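Local coordinates for protein prephenate dehydrogenase (Aquifex aeolicus, PDB 2G5C) that probably catalyses the NAD(+)-dependent oxidative decarboxylation of prephenate to 3-(4-hydroxyphenyl)pyruvate, a step in tyrosine biosynthesis, at residues Ala263-Glu266 with Leu267-Leu271; Leu194-Thr197 with Leu198-Ser202; Lys148-Lys151 with Lys152-Lys155; Ser69-Val72 with Arg73-Arg76. All coordinates share one frame; numbering follows the deposited sequence.

Interaction 1. Residues Ala263-Glu266 with Leu267-Leu271; sequences AEEE and LVEYL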
# COMPACT_ATOMS: atom_id res chain seq x y z
N ALA A 263 16.70 -17.01 12.07
CA ALA A 263 16.98 -18.00 11.03
C ALA A 263 17.39 -17.19 9.80
O ALA A 263 16.60 -17.00 8.89
CB ALA A 263 15.74 -18.82 10.72
N GLU A 264 18.63 -16.73 9.81
CA GLU A 264 19.15 -15.89 8.73
C GLU A 264 18.91 -16.38 7.30
O GLU A 264 18.47 -15.60 6.46
CB GLU A 264 20.64 -15.59 8.96
CG GLU A 264 21.54 -16.81 9.03
CD GLU A 264 22.23 -17.11 7.71
OE1 GLU A 264 22.10 -16.30 6.77
OE2 GLU A 264 22.92 -18.15 7.62
N GLU A 265 19.18 -17.65 7.03
CA GLU A 265 18.99 -18.19 5.69
C GLU A 265 17.52 -18.43 5.35
O GLU A 265 17.08 -18.14 4.24
CB GLU A 265 19.78 -19.50 5.52
CG GLU A 265 19.44 -20.30 4.26
CD GLU A 265 19.76 -19.57 2.97
OE1 GLU A 265 20.60 -18.65 2.98
OE2 GLU A 265 19.17 -19.93 1.92
N GLU A 266 16.75 -18.95 6.31
CA GLU A 266 15.35 -19.20 6.04
C GLU A 266 14.60 -17.89 5.85
O GLU A 266 13.64 -17.82 5.08
CB GLU A 266 14.70 -20.01 7.17
CG GLU A 266 13.40 -20.68 6.73
CD GLU A 266 12.81 -21.60 7.78
OE1 GLU A 266 13.55 -22.00 8.70
OE2 GLU A 266 11.61 -21.94 7.68
N LEU A 267 15.04 -16.84 6.54
CA LEU A 267 14.39 -15.54 6.43
C LEU A 267 14.59 -15.00 5.02
O LEU A 267 13.64 -14.54 4.38
CB LEU A 267 14.94 -14.56 7.47
CG LEU A 267 14.29 -13.17 7.55
CD1 LEU A 267 12.78 -13.30 7.57
CD2 LEU A 267 14.78 -12.44 8.80
N VAL A 268 15.83 -15.05 4.52
CA VAL A 268 16.09 -14.56 3.18
C VAL A 268 15.28 -15.35 2.15
O VAL A 268 14.76 -14.78 1.20
CB VAL A 268 17.61 -14.59 2.82
CG1 VAL A 268 18.15 -16.01 2.82
CG2 VAL A 268 17.82 -13.94 1.46
N GLU A 269 15.14 -16.66 2.35
CA GLU A 269 14.38 -17.47 1.40
C GLU A 269 12.90 -17.09 1.42
O GLU A 269 12.23 -17.11 0.39
CB GLU A 269 14.51 -18.95 1.72
CG GLU A 269 15.92 -19.49 1.64
CD GLU A 269 15.99 -20.94 2.07
OE1 GLU A 269 15.43 -21.27 3.14
OE2 GLU A 269 16.59 -21.74 1.34
N TYR A 270 12.38 -16.76 2.60
CA TYR A 270 10.99 -16.38 2.75
C TYR A 270 10.74 -15.10 1.96
O TYR A 270 9.76 -14.99 1.21
CB TYR A 270 10.69 -16.13 4.24
CG TYR A 270 9.29 -15.67 4.55
CD1 TYR A 270 8.33 -16.55 5.06
CD2 TYR A 270 8.92 -14.33 4.37
CE1 TYR A 270 7.05 -16.10 5.40
CE2 TYR A 270 7.65 -13.88 4.70
CZ TYR A 270 6.72 -14.77 5.22
OH TYR A 270 5.48 -14.31 5.59
N LEU A 271 11.65 -14.15 2.13
CA LEU A 271 11.55 -12.85 1.48
C LEU A 271 11.78 -12.94 -0.01
O LEU A 271 11.14 -12.23 -0.78
CB LEU A 271 12.55 -11.88 2.13
CG LEU A 271 12.27 -11.69 3.63
CD1 LEU A 271 13.33 -10.80 4.26
CD2 LEU A 271 10.89 -11.09 3.81
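Ala-263, at the N-cap position just before helix 264-279, gives its carbonyl to the first turn: Leu-267 N donates to Ala-263 O at 2.8 Å. Glu-264 follows with a weak bond, Val-268 N reaching Glu-264 O at 3.3 Å; that same oxygen also accepts from Arg-231 of the second subunit. At Glu-265 the side chain starts anti to the backbone N (chi1 168°) and then bends at chi2, which carries its carboxylate toward Glu-269 on the next turn. There Glu-265 OE2 lies 3.2 Å from Glu-269 OE2, two acceptors whose carboxylate planes are 66° apart; such a pair is probably unfavourable unless a proton or solvent intervenes. The backbone of Glu-265 takes part as well, its carbonyl accepting from the amide of Glu-269. Glu-266 accepts from Tyr-270, with Tyr-270 N to Glu-266 O 3.0 Å. Its own carboxylate turns to a salt bridge with Arg-261. Leu-267 and Tyr-270 face the other way, against Leu-255 of helix 238-260, and the Tyr-270 ring meets that of His-254 with nearly parallel planes. Acidic residues outside and apolar ones inside make this the amphipathic first turns of an alpha-helix, in a predicted coiled coil of the dimerization domain.

Interaction 2. Residues Leu194-Thr197 with Leu198-Ser202; sequences LVDT and LIHMS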
# COMPACT_ATOMS: atom_id res chain seq x y z
N LEU A 194 -3.21 -1.15 10.94
CA LEU A 194 -1.93 -0.45 10.95
C LEU A 194 -2.12 0.96 11.53
O LEU A 194 -1.30 1.45 12.30
CB LEU A 194 -1.36 -0.31 9.53
CG LEU A 194 -0.11 -1.08 9.10
CD1 LEU A 194 0.97 -0.98 10.18
CD2 LEU A 194 -0.47 -2.52 8.81
N VAL A 195 -3.21 1.61 11.11
CA VAL A 195 -3.53 2.95 11.59
C VAL A 195 -3.77 2.88 13.10
O VAL A 195 -3.24 3.70 13.85
CB VAL A 195 -4.79 3.53 10.89
CG1 VAL A 195 -5.20 4.85 11.55
CG2 VAL A 195 -4.50 3.76 9.40
N ASP A 196 -4.54 1.90 13.54
CA ASP A 196 -4.80 1.77 14.97
C ASP A 196 -3.48 1.59 15.71
O ASP A 196 -3.27 2.14 16.80
CB ASP A 196 -5.72 0.58 15.25
CG ASP A 196 -6.14 0.51 16.70
OD1 ASP A 196 -6.94 1.37 17.13
OD2 ASP A 196 -5.67 -0.41 17.42
N THR A 197 -2.58 0.82 15.10
CA THR A 197 -1.27 0.55 15.70
C THR A 197 -0.44 1.81 15.90
O THR A 197 0.15 2.01 16.96
CB THR A 197 -0.45 -0.44 14.83
OG1 THR A 197 -1.20 -1.64 14.62
CG2 THR A 197 0.86 -0.79 15.52
N LEU A 198 -0.36 2.65 14.87
CA LEU A 198 0.40 3.88 14.96
C LEU A 198 -0.20 4.78 16.04
O LEU A 198 0.52 5.48 16.74
CB LEU A 198 0.44 4.61 13.61
CG LEU A 198 1.63 4.25 12.70
CD1 LEU A 198 1.81 2.75 12.61
CD2 LEU A 198 1.38 4.84 11.32
N ILE A 199 -1.52 4.75 16.16
CA ILE A 199 -2.18 5.55 17.20
C ILE A 199 -1.72 5.08 18.59
O ILE A 199 -1.28 5.89 19.41
CB ILE A 199 -3.73 5.45 17.09
CG1 ILE A 199 -4.23 6.30 15.93
CG2 ILE A 199 -4.38 5.87 18.41
CD1 ILE A 199 -5.70 6.12 15.58
N HIS A 200 -1.80 3.78 18.84
CA HIS A 200 -1.41 3.25 20.14
C HIS A 200 0.09 3.08 20.42
O HIS A 200 0.49 2.99 21.58
CB HIS A 200 -2.14 1.93 20.41
CG HIS A 200 -3.62 2.11 20.57
ND1 HIS A 200 -4.48 2.22 19.50
CD2 HIS A 200 -4.38 2.27 21.68
CE1 HIS A 200 -5.70 2.45 19.94
NE2 HIS A 200 -5.67 2.48 21.26
N MSE A 201 0.92 3.06 19.38
CA MSE A 201 2.35 2.94 19.61
C MSE A 201 3.06 4.29 19.62
O MSE A 201 4.26 4.38 19.89
CB MSE A 201 2.98 1.97 18.60
CG MSE A 201 2.55 0.53 18.90
SE MSE A 201 3.57 -0.86 18.04
CE MSE A 201 5.15 -0.85 19.15
N SER A 202 2.31 5.35 19.33
CA SER A 202 2.90 6.68 19.38
C SER A 202 3.09 6.95 20.87
O SER A 202 2.38 6.40 21.71
CB SER A 202 1.96 7.72 18.78
OG SER A 202 1.97 7.69 17.37
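The last turns of the long helix 173-201, part of the dimerization domain, are held by i to i+4 contacts between residues 194-197 and 198-202. The regular backbone bonds run on from Leu-198 N to Leu-194 O, 3.0 Å, and from Ile-199 N to Val-195 O, 3.1 Å. Asp-196 O is gripped twice by one residue: His-200 N approaches it at 3.0 Å, and His-200 ND1 also lies 3.0 Å from Asp-196 O, with an N-H...O angle of 166°. The oxygen sits only 4° out of the imidazole plane, so this second bond fixes the rotation of the ring and identifies ND1 as protonated. The Asp-196 carboxylate, its CG anti to the backbone N, crosses the ring obliquely, Asp-196 OD1 lying 3.3 Å from His-200 CE1 with the two planes 45° apart. Its OD2 is bonded to Ser-251 of the second subunit. On another side of the helix Thr-197 and selenomethionine Met-201 lie alongside each other, Thr-197 CG2 touching Met-201 SE at 3.7 Å, while Thr-197 OG1 bonds back to Ala-193 O. Beyond them Ser-202 OG donates to Leu-198 O at 2.7 Å, and the hydroxyl also bonds Leu-208 N. The i to i+4 pattern is that of an alpha-helix, here one of the dimerization domain packed against the second subunit.

Interaction 3. Residues Lys148-Lys151 with Lys152-Lys155; sequences KTDK and KRLK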
# COMPACT_ATOMS: atom_id res chain seq x y z
N LYS A 148 -30.19 -21.09 -10.89
CA LYS A 148 -31.49 -20.46 -11.06
C LYS A 148 -31.41 -19.23 -11.97
O LYS A 148 -32.44 -18.65 -12.33
CB LYS A 148 -32.06 -20.04 -9.71
CG LYS A 148 -32.17 -21.17 -8.70
CD LYS A 148 -32.82 -20.70 -7.41
CE LYS A 148 -32.89 -21.82 -6.39
NZ LYS A 148 -33.59 -21.40 -5.14
N THR A 149 -30.20 -18.84 -12.33
CA THR A 149 -29.99 -17.67 -13.19
C THR A 149 -30.54 -17.89 -14.60
O THR A 149 -30.40 -18.97 -15.17
CB THR A 149 -28.49 -17.32 -13.30
OG1 THR A 149 -27.98 -17.04 -11.99
CG2 THR A 149 -28.30 -16.10 -14.18
N ASP A 150 -31.17 -16.85 -15.14
CA ASP A 150 -31.76 -16.90 -16.47
C ASP A 150 -30.70 -16.62 -17.54
O ASP A 150 -30.17 -15.52 -17.63
CB ASP A 150 -32.90 -15.88 -16.56
CG ASP A 150 -33.51 -15.80 -17.95
OD1 ASP A 150 -33.63 -16.85 -18.61
OD2 ASP A 150 -33.87 -14.68 -18.37
N LYS A 151 -30.41 -17.63 -18.36
CA LYS A 151 -29.41 -17.52 -19.42
C LYS A 151 -29.58 -16.30 -20.31
O LYS A 151 -28.60 -15.67 -20.70
CB LYS A 151 -29.40 -18.79 -20.28
CG LYS A 151 -28.58 -19.93 -19.71
CD LYS A 151 -27.11 -19.55 -19.59
CE LYS A 151 -26.27 -20.69 -19.02
NZ LYS A 151 -24.86 -20.28 -18.80
N LYS A 152 -30.83 -15.98 -20.64
CA LYS A 152 -31.10 -14.83 -21.49
C LYS A 152 -30.73 -13.53 -20.78
O LYS A 152 -30.15 -12.63 -21.39
CB LYS A 152 -32.57 -14.81 -21.90
CG LYS A 152 -33.03 -16.07 -22.64
CD LYS A 152 -32.16 -16.33 -23.87
CE LYS A 152 -32.56 -17.62 -24.57
NZ LYS A 152 -33.97 -17.59 -25.04
N ARG A 153 -31.06 -13.44 -19.50
CA ARG A 153 -30.75 -12.24 -18.72
C ARG A 153 -29.25 -12.13 -18.44
O ARG A 153 -28.72 -11.03 -18.36
CB ARG A 153 -31.53 -12.24 -17.41
CG ARG A 153 -33.01 -11.89 -17.56
CD ARG A 153 -33.67 -11.73 -16.20
NE ARG A 153 -34.99 -11.12 -16.29
CZ ARG A 153 -36.07 -11.71 -16.78
NH1 ARG A 153 -36.00 -12.95 -17.24
NH2 ARG A 153 -37.23 -11.07 -16.80
N LEU A 154 -28.58 -13.27 -18.29
CA LEU A 154 -27.14 -13.26 -18.04
C LEU A 154 -26.42 -12.70 -19.25
O LEU A 154 -25.58 -11.80 -19.14
CB LEU A 154 -26.63 -14.68 -17.77
CG LEU A 154 -25.11 -14.79 -17.56
CD1 LEU A 154 -24.72 -14.05 -16.28
CD2 LEU A 154 -24.69 -16.25 -17.48
N LYS A 155 -26.75 -13.24 -20.42
CA LYS A 155 -26.14 -12.80 -21.67
C LYS A 155 -26.40 -11.32 -21.89
O LYS A 155 -25.52 -10.60 -22.35
CB LYS A 155 -26.71 -13.61 -22.85
CG LYS A 155 -26.37 -15.09 -22.82
CD LYS A 155 -26.84 -15.79 -24.08
CE LYS A 155 -26.57 -17.29 -24.03
NZ LYS A 155 -25.12 -17.60 -23.87
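Asp-150 and Arg-153 form the one salt bridge of this contact, with Asp-150 OD2 3.0 Å from Arg-153 NH1. Only this NH1-OD2 pair bridges the two charged groups across the segments; the guanidinium offers its edge, the oxygen lying 17° out of its plane, and NH1 comes from above the carboxylate plane, 46° out of it. Arg-153 stays extended from CG to NE, and its CG packs 3.0 Å from Asp-150 OD2; its NH2 goes on to Ala-90 O. The second kind of bond is the cap: Asp-150 holds the N-cap position of helix 151-163, and Asp-150 OD2 takes a weak bond from Arg-153 N at 3.3 Å. With CG anti to the backbone N (chi1 176°), the carboxylate swings to the helix start, where its negative charge probably suits the dipole. An alanine here would be likely to leave Arg-153 N without its side-chain cap and NH1 without its acidic mate. Among backbone bonds, Leu-154 N reaches Asp-150 O at 2.8 Å, and Lys-155 N meets Lys-151 O at 3.1 Å. Apolar contact is slight: Thr-149 CG2 touches Leu-154 CB at 4.2 Å, and Leu-154 packs on Val-115 of strand 114-120, setting helix 151-163 against the sheet.

Interaction 4. Residues Ser69-Val72 with Arg73-Arg76; sequences SSPV and RTFR. With NAD (nicotinamide-adenine-dinucleotide), chain E.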
# COMPACT_ATOMS: atom_id res chain seq x y z
N SER A 69 -27.19 0.38 -7.42
CA SER A 69 -25.94 1.08 -7.20
C SER A 69 -25.93 1.83 -5.88
O SER A 69 -25.20 2.80 -5.71
CB SER A 69 -25.69 2.04 -8.35
OG SER A 69 -25.92 1.39 -9.59
N SER A 70 -26.76 1.38 -4.95
CA SER A 70 -26.85 1.98 -3.63
C SER A 70 -26.06 1.08 -2.68
O SER A 70 -25.47 0.09 -3.11
CB SER A 70 -28.32 2.05 -3.19
OG SER A 70 -28.94 0.77 -3.28
N PRO A 71 -26.00 1.42 -1.39
CA PRO A 71 -25.25 0.56 -0.47
C PRO A 71 -25.82 -0.86 -0.44
O PRO A 71 -27.04 -1.05 -0.45
CB PRO A 71 -25.38 1.29 0.86
CG PRO A 71 -25.37 2.73 0.43
CD PRO A 71 -26.32 2.71 -0.76
N VAL A 72 -24.95 -1.87 -0.40
CA VAL A 72 -25.42 -3.25 -0.38
C VAL A 72 -26.44 -3.49 0.74
O VAL A 72 -27.34 -4.32 0.59
CB VAL A 72 -24.24 -4.24 -0.22
CG1 VAL A 72 -24.76 -5.63 0.11
CG2 VAL A 72 -23.44 -4.28 -1.52
N ARG A 73 -26.30 -2.77 1.84
CA ARG A 73 -27.23 -2.91 2.96
C ARG A 73 -28.66 -2.59 2.55
O ARG A 73 -29.60 -3.02 3.19
CB ARG A 73 -26.83 -1.98 4.11
CG ARG A 73 -25.71 -2.48 5.00
CD ARG A 73 -26.16 -3.65 5.89
NE ARG A 73 -25.15 -3.99 6.90
CZ ARG A 73 -24.82 -3.21 7.93
NH1 ARG A 73 -25.42 -2.04 8.11
NH2 ARG A 73 -23.88 -3.60 8.78
N THR A 74 -28.81 -1.82 1.48
CA THR A 74 -30.14 -1.41 1.02
C THR A 74 -30.76 -2.31 -0.04
O THR A 74 -31.95 -2.19 -0.35
CB THR A 74 -30.12 0.02 0.45
OG1 THR A 74 -29.34 0.06 -0.75
CG2 THR A 74 -29.53 0.99 1.46
N PHE A 75 -29.96 -3.21 -0.60
CA PHE A 75 -30.43 -4.11 -1.64
C PHE A 75 -31.65 -4.95 -1.26
O PHE A 75 -32.64 -4.97 -1.99
CB PHE A 75 -29.29 -5.03 -2.10
CG PHE A 75 -28.24 -4.33 -2.93
CD1 PHE A 75 -28.07 -2.95 -2.86
CD2 PHE A 75 -27.39 -5.07 -3.75
CE1 PHE A 75 -27.08 -2.31 -3.61
CE2 PHE A 75 -26.40 -4.45 -4.50
CZ PHE A 75 -26.24 -3.06 -4.44
N ARG A 76 -31.58 -5.64 -0.13
CA ARG A 76 -32.69 -6.49 0.28
C ARG A 76 -34.01 -5.73 0.46
O ARG A 76 -35.06 -6.20 0.01
CB ARG A 76 -32.33 -7.24 1.57
CG ARG A 76 -31.22 -8.28 1.37
CD ARG A 76 -30.94 -9.04 2.66
NE ARG A 76 -29.92 -10.08 2.50
CZ ARG A 76 -28.62 -9.86 2.34
NH1 ARG A 76 -28.15 -8.62 2.32
NH2 ARG A 76 -27.78 -10.88 2.21
PA NAD E . -22.02 6.80 -3.31
O1A NAD E . -21.33 7.68 -4.27
O2A NAD E . -21.98 7.24 -1.86
O5B NAD E . -23.52 6.65 -3.84
C5B NAD E . -24.44 5.88 -3.12
C4B NAD E . -25.83 6.42 -3.37
O4B NAD E . -26.68 5.62 -2.59
C3B NAD E . -26.03 7.87 -2.86
O3B NAD E . -26.41 8.76 -3.89
C2B NAD E . -27.07 7.70 -1.75
O2B NAD E . -27.93 8.79 -1.53
C1B NAD E . -27.75 6.44 -2.23
N9A NAD E . -28.59 5.66 -1.30
C8A NAD E . -28.35 5.34 0.02
N7A NAD E . -29.39 4.62 0.47
C5A NAD E . -30.29 4.47 -0.53
C6A NAD E . -31.53 3.83 -0.66
N6A NAD E . -32.07 3.18 0.36
N1A NAD E . -32.21 3.87 -1.88
C2A NAD E . -31.67 4.55 -2.97
N3A NAD E . -30.44 5.18 -2.86
C4A NAD E . -29.78 5.13 -1.66
O3 NAD E . -21.46 5.27 -3.38
PN NAD E . -20.75 4.58 -4.65
O1N NAD E . -21.37 5.11 -5.88
O2N NAD E . -19.28 4.77 -4.51
O5D NAD E . -21.01 2.99 -4.54
C5D NAD E . -22.31 2.44 -4.62
C4D NAD E . -22.31 0.90 -4.62
O4D NAD E . -21.31 0.41 -5.49
C3D NAD E . -22.09 0.17 -3.28
O3D NAD E . -23.11 -0.82 -3.13
C2D NAD E . -20.71 -0.46 -3.37
O2D NAD E . -20.62 -1.70 -2.68
C1D NAD E . -20.49 -0.57 -4.88
N1N NAD E . -19.09 -0.38 -5.37
C2N NAD E . -18.40 0.77 -4.98
C3N NAD E . -17.09 0.98 -5.42
C7N NAD E . -16.37 2.22 -5.00
O7N NAD E . -15.09 2.40 -5.44
N7N NAD E . -16.90 3.15 -4.22
C4N NAD E . -16.48 0.01 -6.26
C5N NAD E . -17.19 -1.16 -6.64
C6N NAD E . -18.50 -1.34 -6.19
O HOH W 1 -29.13 -5.96 1.69
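In the NAD pocket of the Rossmann-type nucleotide-binding domain, the loop after strand 65-68 runs alongside the dinucleotide and turns into helix 72-85. Ser-70 O takes a short bond from the nicotinamide ribose, NAD O3D to Ser-70 O 2.5 Å, while Pro-71 CD packs 3.4 Å from NAD C8A on the adenine. Within the loop a relay of hydroxyls closes the first helical turn: Ser-70 OG donates to Thr-74 OG1 at 2.7 Å, and Thr-74 OG1 in turn donates to Pro-71 O at 2.6 Å, on a lone pair in the carbonyl plane. Thr-74 N approaches Pro-71 O from above that plane, so one residue grips the oxygen twice. Thr-74 OG1 reaches both partners because it stands between its own backbone N and carbonyl carbon (chi1 67°). With a valine in its place, Ser-70 OG would probably lose its acceptor and Pro-71 O one of its two donors, leaving the adenine side of the loop less firmly set. Arg-73 pairs with Glu-264 of the second subunit. Phe-75 turns its CE1 edge to Ser-70 O, and Val-72 CA rests over its face in a CH-pi contact, 3.8 Å from the ring centroid.

From the N terminus, interaction 4 comes first, joining strand 65-68 to helix 72-85 beside NAD; interaction 3 follows at the start of helix 151-163 in the same nucleotide-binding domain, its centre about 22 Å away. Interaction 2 then ends helix 173-201, and interaction 1 opens helix 264-279, both in the dimerization domain, with centres about 28 Å apart. All four are local turns that close no long loop, and they lie in series along the chain, with none nested or crossed. Across the dimer, interactions 4 and 1 meet through Arg-73 and Glu-264 of the other subunit, and interactions 2 and 1 through Asp-196 and Tyr-270 of the other subunit; interaction 3 touches no other chain.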